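Local atomic coordinates of cystathionine beta-lyases/cystathionine gamma-synthases (Corynebacterium glutamicum, PDB entry 5X5H), a protein that probably catalyses the pyridoxal-phosphate-dependent condensation of O-succinyl-L-homoserine with L-cysteine, yielding L,L-cystathionine and succinate. Residues F182-P185 and Y186-Q189; H200-T203 and K204-G208. All coordinates share one frame; numbering follows the deposited sequence.

Contact 1 of 2, residues F182-P185 and Y186-Q189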
ATOM      1  N   PHE A 182       0.996 -24.229  12.084  1.00 11.91           N
ATOM      2  CA  PHE A 182      -0.416 -24.622  12.336  1.00 12.41           C
ATOM      3  C   PHE A 182      -0.887 -24.277  13.709  1.00 11.85           C
ATOM      4  O   PHE A 182      -2.027 -23.730  13.833  1.00 13.84           O
ATOM      5  CB  PHE A 182      -0.550 -26.125  12.114  1.00 12.29           C
ATOM      6  CG  PHE A 182      -0.818 -26.518  10.754  1.00 12.87           C
ATOM      7  CD1 PHE A 182      -0.264 -25.895   9.605  1.00 13.71           C
ATOM      8  CD2 PHE A 182      -1.575 -27.689  10.513  1.00 14.20           C
ATOM      9  CE1 PHE A 182      -0.597 -26.312   8.320  1.00 15.52           C
ATOM     10  CE2 PHE A 182      -1.871 -28.107   9.251  1.00 13.77           C
ATOM     11  CZ  PHE A 182      -1.423 -27.449   8.143  1.00 13.67           C
ATOM     12  N   ALA A 183      -0.035 -24.416  14.732  1.00 10.98           N
ATOM     13  CA  ALA A 183      -0.532 -24.085  16.093  1.00 11.85           C
ATOM     14  C   ALA A 183      -0.560 -22.594  16.352  1.00 11.54           C
ATOM     15  O   ALA A 183      -1.482 -22.101  17.022  1.00 12.55           O
ATOM     16  CB  ALA A 183       0.390 -24.681  17.125  1.00 12.65           C
ATOM     17  N   SER A 184       0.400 -21.893  15.775  1.00 11.58           N
ATOM     18  CA  SER A 184       0.673 -20.461  16.059  1.00 12.64           C
ATOM     19  C   SER A 184       1.250 -20.314  17.415  1.00 12.34           C
ATOM     20  O   SER A 184       1.043 -21.158  18.309  1.00 12.26           O
ATOM     21  CB  SER A 184      -0.539 -19.572  15.810  1.00 13.04           C
ATOM     22  OG  SER A 184      -1.316 -19.425  17.012  1.00 12.56           O
ATOM     23  N   PRO A 185       1.821 -19.142  17.696  1.00 11.83           N
ATOM     24  CA  PRO A 185       2.320 -18.930  19.017  1.00 12.41           C
ATOM     25  C   PRO A 185       1.260 -18.837  20.107  1.00 11.75           C
ATOM     26  O   PRO A 185       1.527 -19.033  21.285  1.00 12.83           O
ATOM     27  CB  PRO A 185       3.086 -17.580  18.923  1.00 13.46           C
ATOM     28  CG  PRO A 185       3.337 -17.356  17.477  1.00 14.22           C
ATOM     29  CD  PRO A 185       2.152 -18.023  16.789  1.00 12.77           C
ATOM     30  N   TYR A 186       0.001 -18.586  19.736  1.00 11.00           N
ATOM     31  CA  TYR A 186      -1.108 -18.507  20.687  1.00 11.43           C
ATOM     32  C   TYR A 186      -1.421 -19.860  21.301  1.00 12.00           C
ATOM     33  O   TYR A 186      -1.843 -19.958  22.440  1.00 14.90           O
ATOM     34  CB  TYR A 186      -2.348 -17.990  19.992  1.00 11.96           C
ATOM     35  CG  TYR A 186      -3.531 -17.791  20.912  1.00 12.69           C
ATOM     36  CD1 TYR A 186      -3.402 -16.930  22.004  1.00 14.07           C
ATOM     37  CD2 TYR A 186      -4.725 -18.411  20.711  1.00 12.89           C
ATOM     38  CE1 TYR A 186      -4.499 -16.691  22.844  1.00 15.04           C
ATOM     39  CE2 TYR A 186      -5.790 -18.205  21.537  1.00 14.89           C
ATOM     40  CZ  TYR A 186      -5.671 -17.302  22.546  1.00 16.26           C
ATOM     41  OH  TYR A 186      -6.809 -17.104  23.399  1.00 18.12           O
ATOM     42  N   LEU A 187      -1.178 -20.941  20.538  1.00 12.04           N
ATOM     43  CA  LEU A 187      -1.528 -22.316  21.035  1.00 13.43           C
ATOM     44  C   LEU A 187      -0.339 -23.076  21.512  1.00 13.18           C
ATOM     45  O   LEU A 187      -0.507 -24.030  22.323  1.00 14.37           O
ATOM     46  CB  LEU A 187      -2.282 -23.098  19.975  1.00 12.27           C
ATOM     47  CG  LEU A 187      -3.578 -22.412  19.469  1.00 13.70           C
ATOM     48  CD1 LEU A 187      -4.249 -23.380  18.466  1.00 13.41           C
ATOM     49  CD2 LEU A 187      -4.508 -22.056  20.591  1.00 15.40           C
ATOM     50  N   GLN A 188       0.855 -22.782  21.068  1.00 12.60           N
ATOM     51  CA  GLN A 188       1.981 -23.632  21.387  1.00 12.23           C
ATOM     52  C   GLN A 188       3.292 -22.857  21.310  1.00 11.33           C
ATOM     53  O   GLN A 188       3.456 -21.995  20.421  1.00 12.21           O
ATOM     54  CB  GLN A 188       2.059 -24.758  20.373  1.00 12.84           C
ATOM     55  CG  GLN A 188       3.157 -25.827  20.545  1.00 13.25           C
ATOM     56  CD  GLN A 188       2.971 -27.002  19.567  1.00 12.77           C
ATOM     57  OE1 GLN A 188       2.468 -28.089  19.982  1.00 14.30           O
ATOM     58  NE2 GLN A 188       3.256 -26.817  18.311  1.00 13.03           N
ATOM     59  N   GLN A 189       4.205 -23.036  22.283  1.00 12.73           N
ATOM     60  CA  GLN A 189       5.430 -22.280  22.356  1.00 13.58           C
ATOM     61  C   GLN A 189       6.607 -23.257  22.470  1.00 13.78           C
ATOM     62  O   GLN A 189       7.080 -23.553  23.572  1.00 14.21           O
ATOM     63  CB  GLN A 189       5.387 -21.247  23.494  1.00 14.63           C
ATOM     64  CG  GLN A 189       4.298 -20.218  23.352  1.00 16.71           C
ATOM     65  CD  GLN A 189       4.134 -19.336  24.538  1.00 23.19           C
ATOM     66  OE1 GLN A 189       3.937 -19.840  25.649  1.00 22.33           O
ATOM     67  NE2 GLN A 189       4.093 -18.019  24.326  1.00 21.78           N
TER

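Contact 2 of 2, residues H200-T203 and K204-G208. With PLP (pyridoxal-5'-phosphate), chain B.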
ATOM      1  N   HIS A 200       7.902 -20.092  11.447  1.00 11.22           N
ATOM      2  CA  HIS A 200       6.575 -19.842  10.989  1.00 10.71           C
ATOM      3  C   HIS A 200       6.484 -19.464   9.536  1.00 11.36           C
ATOM      4  O   HIS A 200       7.238 -18.610   9.089  1.00 12.07           O
ATOM      5  CB  HIS A 200       5.891 -18.637  11.760  1.00 11.73           C
ATOM      6  CG  HIS A 200       5.566 -18.984  13.138  1.00 11.88           C
ATOM      7  ND1 HIS A 200       6.339 -18.742  14.256  1.00 16.63           N
ATOM      8  CD2 HIS A 200       4.506 -19.692  13.548  1.00 10.81           C
ATOM      9  CE1 HIS A 200       5.703 -19.285  15.302  1.00 10.79           C
ATOM     10  NE2 HIS A 200       4.594 -19.862  14.851  1.00 15.15           N
ATOM     11  N   SER A 201       5.482 -19.953   8.832  1.00  9.79           N
ATOM     12  CA  SER A 201       4.923 -19.301   7.627  1.00 10.24           C
ATOM     13  C   SER A 201       3.899 -18.260   8.146  1.00 10.92           C
ATOM     14  O   SER A 201       2.846 -18.675   8.580  1.00 11.61           O
ATOM     15  CB  SER A 201       4.261 -20.276   6.760  1.00 11.85           C
ATOM     16  OG  SER A 201       3.525 -19.532   5.749  1.00 11.46           O
ATOM     17  N   THR A 202       4.219 -16.978   8.156  1.00 10.76           N
ATOM     18  CA  THR A 202       3.279 -15.958   8.579  1.00 11.19           C
ATOM     19  C   THR A 202       2.213 -15.737   7.568  1.00 10.75           C
ATOM     20  O   THR A 202       1.185 -15.073   7.840  1.00 12.54           O
ATOM     21  CB  THR A 202       4.007 -14.682   8.939  1.00 10.30           C
ATOM     22  OG1 THR A 202       4.669 -14.129   7.774  1.00 11.70           O
ATOM     23  CG2 THR A 202       5.068 -14.857   9.980  1.00 10.26           C
ATOM     24  N   THR A 203       2.364 -16.311   6.340  1.00  9.85           N
ATOM     25  CA  THR A 203       1.313 -16.382   5.330  1.00 11.02           C
ATOM     26  C   THR A 203      -0.006 -16.866   5.855  1.00 11.39           C
ATOM     27  O   THR A 203      -1.057 -16.549   5.285  1.00 12.72           O
ATOM     28  CB  THR A 203       1.834 -17.338   4.234  1.00 11.10           C
ATOM     29  OG1 THR A 203       3.152 -16.929   3.847  1.00 11.51           O
ATOM     30  CG2 THR A 203       0.935 -17.273   3.010  1.00 12.99           C
ATOM     31  N   LYS A 204       0.073 -17.736   6.842  1.00 12.40           N
ATOM     32  CA  LYS A 204      -1.077 -18.454   7.373  1.00 11.19           C
ATOM     33  C   LYS A 204      -1.720 -17.704   8.552  1.00 11.73           C
ATOM     34  O   LYS A 204      -2.206 -16.622   8.310  1.00 12.78           O
ATOM     35  CB  LYS A 204      -0.659 -19.897   7.668  1.00 12.48           C
ATOM     36  CG  LYS A 204       0.132 -20.669   6.672  1.00 18.34           C
ATOM     37  CD  LYS A 204      -0.374 -20.580   5.343  1.00 18.38           C
ATOM     38  CE  LYS A 204       0.469 -21.444   4.260  1.00 22.11           C
ATOM     39  NZ  LYS A 204       1.240 -22.729   4.515  1.00 25.08           N
ATOM     40  N   TYR A 205      -1.742 -18.236   9.746  1.00  9.83           N
ATOM     41  CA  TYR A 205      -2.417 -17.609  10.857  1.00 10.35           C
ATOM     42  C   TYR A 205      -1.907 -16.288  11.338  1.00 10.33           C
ATOM     43  O   TYR A 205      -2.731 -15.438  11.798  1.00 11.49           O
ATOM     44  CB  TYR A 205      -2.555 -18.564  12.072  1.00 10.79           C
ATOM     45  CG  TYR A 205      -3.430 -19.781  11.903  1.00 11.17           C
ATOM     46  CD1 TYR A 205      -4.757 -19.647  11.939  1.00 11.75           C
ATOM     47  CD2 TYR A 205      -2.875 -21.018  11.611  1.00 12.35           C
ATOM     48  CE1 TYR A 205      -5.581 -20.763  11.824  1.00 12.51           C
ATOM     49  CE2 TYR A 205      -3.693 -22.112  11.434  1.00 13.20           C
ATOM     50  CZ  TYR A 205      -5.026 -21.947  11.530  1.00 13.35           C
ATOM     51  OH  TYR A 205      -5.880 -23.071  11.398  1.00 13.39           O
ATOM     52  N   ILE A 206      -0.585 -16.098  11.380  1.00 10.60           N
ATOM     53  CA  ILE A 206      -0.064 -14.854  11.944  1.00 10.34           C
ATOM     54  C   ILE A 206      -0.579 -13.624  11.154  1.00  9.99           C
ATOM     55  O   ILE A 206      -1.173 -12.703  11.752  1.00 11.65           O
ATOM     56  CB  ILE A 206       1.450 -14.921  12.088  1.00 11.50           C
ATOM     57  CG1 ILE A 206       1.773 -15.806  13.270  1.00 12.25           C
ATOM     58  CG2 ILE A 206       2.091 -13.548  12.191  1.00 12.13           C
ATOM     59  CD1 ILE A 206       3.250 -16.206  13.316  1.00 12.59           C
ATOM     60  N   GLY A 207      -0.430 -13.590   9.834  1.00 10.45           N
ATOM     61  CA  GLY A 207      -1.098 -12.563   9.045  1.00 11.00           C
ATOM     62  C   GLY A 207      -2.575 -12.626   9.086  1.00 10.90           C
ATOM     63  O   GLY A 207      -3.241 -11.626   9.245  1.00 12.12           O
ATOM     64  N   GLY A 208      -3.075 -13.839   8.814  1.00 11.28           N
ATOM     65  CA  GLY A 208      -4.488 -14.156   9.044  1.00 11.03           C
ATOM     66  C   GLY A 208      -5.519 -13.767   8.038  1.00  9.83           C
ATOM     67  O   GLY A 208      -6.695 -14.032   8.200  1.00 11.98           O
TER
HETATM   68  N1  PLP B 401       5.220 -24.896   6.767  1.00 14.06           N
HETATM   69  C2  PLP B 401       3.942 -25.199   6.829  1.00 13.94           C
HETATM   70  C2A PLP B 401       3.507 -26.064   7.963  1.00 15.89           C
HETATM   71  C3  PLP B 401       3.062 -24.593   5.995  1.00 15.46           C
HETATM   72  O3  PLP B 401       1.709 -24.846   6.034  1.00 19.57           O
HETATM   73  C4  PLP B 401       3.487 -23.703   4.994  1.00 14.37           C
HETATM   74  C4A PLP B 401       2.505 -23.080   4.089  1.00 23.97           C
HETATM   75  C5  PLP B 401       4.880 -23.513   4.825  1.00 12.05           C
HETATM   76  C6  PLP B 401       5.693 -24.129   5.761  1.00 13.76           C
HETATM   77  C5A PLP B 401       5.498 -22.677   3.706  1.00 12.61           C
HETATM   78  O4P PLP B 401       5.269 -21.243   3.918  1.00 13.21           O
HETATM   79  P   PLP B 401       5.121 -20.266   2.679  1.00 12.35           P
HETATM   80  O1P PLP B 401       3.958 -20.763   1.844  1.00 13.29           O
HETATM   81  O2P PLP B 401       4.900 -18.964   3.424  1.00 11.62           O
HETATM   82  O3P PLP B 401       6.450 -20.265   1.920  1.00 11.73           O
HETATM   83  O   HOH W   1       1.190 -18.219  10.715  1.00 12.92           O

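Contact 1 of 2, residues F182-P185 and Y186-Q189
Two first torsions bring L187 and Q188 back onto A183. In L187, CG sits beside the backbone N (chi1 -57°), which lays CB, CG and CD1 against the carbonyl oxygen A183 O; L187 CG comes within 3.2 Å of it. Q188 takes a different rotamer, with CG anti to N (chi1 -178°), and its extended chain runs alongside the methyl group, with Q188 CB 3.7 Å and Q188 NE2 3.8 Å from A183 CB. That amide nitrogen is then held by N180 OD1 and T151 O.

The turn itself is organised by S184. Its hydroxyl donates to A183 O (OG to O 2.7 Å), in the carbonyl plane on a lone pair, and accepts Y186 N at 3.1 Å from S184 OG, an ST turn. S184 O in turn accepts from two amides: Q188 N, 3.2 Å away, approaches almost end-on (C=O...N 166°), whereas L187 N comes from above the carbonyl plane. The two bonds on S184 O, from residues three and four further on, close the short turn.

Y186 reaches outward to D259, and Q189 to L70 O and K192. Helix 184-187 lies in the beta-alpha-beta unit between strands 175-179 and 197-201, where M258 of helix 254-273 packs on S184, Y186 and L187.

Contact 2 of 2, residues H200-T203 and K204-G208
S201 and K204 converge on the pyridoxal phosphate, the serine at its phosphate end and the lysine at its ring. K204 NZ lies 1.4 Å from PLP C4A, a covalent bond consistent with the internal aldimine; NZ also makes a weak hydrogen bond to PLP O3, bent to 123° at the hydrogen. Two hydroxyls grip one phosphate oxygen: S201 OG donates to PLP O2P over 2.8 Å, and T203 OG1 donates to the same PLP O2P over 2.7 Å. The serine reaches it with OG anti to the backbone N (chi1 169°), while the lysine chain kinks beyond CG and again at its end, passing CG by S201 OG.

Behind this shell the backbone is tied together by local bonds. K204 N makes a weak bond to S201 O at 3.4 Å. A water donates to the same S201 O (2.7 Å) and accepts from I206 N (2.8 Å from the water), bridging strand end and following turn. One residue on, G207 N is bonded to T202 O at 3.0 Å.

Farther out the contact is apolar. I206 CD1 sits over one face of the H200 ring, 3.9 Å from its centroid and 22° off the normal, a CH-pi contact, while I206 CG2 packs on T202 CG2. T181 OG1 accepts S201 N, and G214 N bonds to T203 OG1. G82 N, M83 N, and Y52 and R54 of the second subunit also hydrogen-bond the cofactor. A Schiff-base lysine just after a strand of the large domain's sheet is characteristic of fold-type I PLP enzymes; here, in a trans-sulfuration enzyme, S201 and T203 of the preceding segment hold the phosphate.

Overall arrangement
From the N terminus, strand 175-179 leads into contact 1, where the chain makes a short turn within 182-189; it then returns through strand 197-201, at whose end contact 2 closes a second local turn at 200-208, before strand 215-219. The two are in series, neither nested nor crossed. They nevertheless touch in space, with centres about 11 Å apart: F182 O lies 3.3 Å from Y205 CE2, and P185 packs on the H200 ring and on I206. F182 belongs, with S201, T203 and K204, to the cofactor pocket, so both turns border it, at the C-terminal ends of the adjacent, parallel strands 175-179 and 197-201 of the seven-stranded sheet.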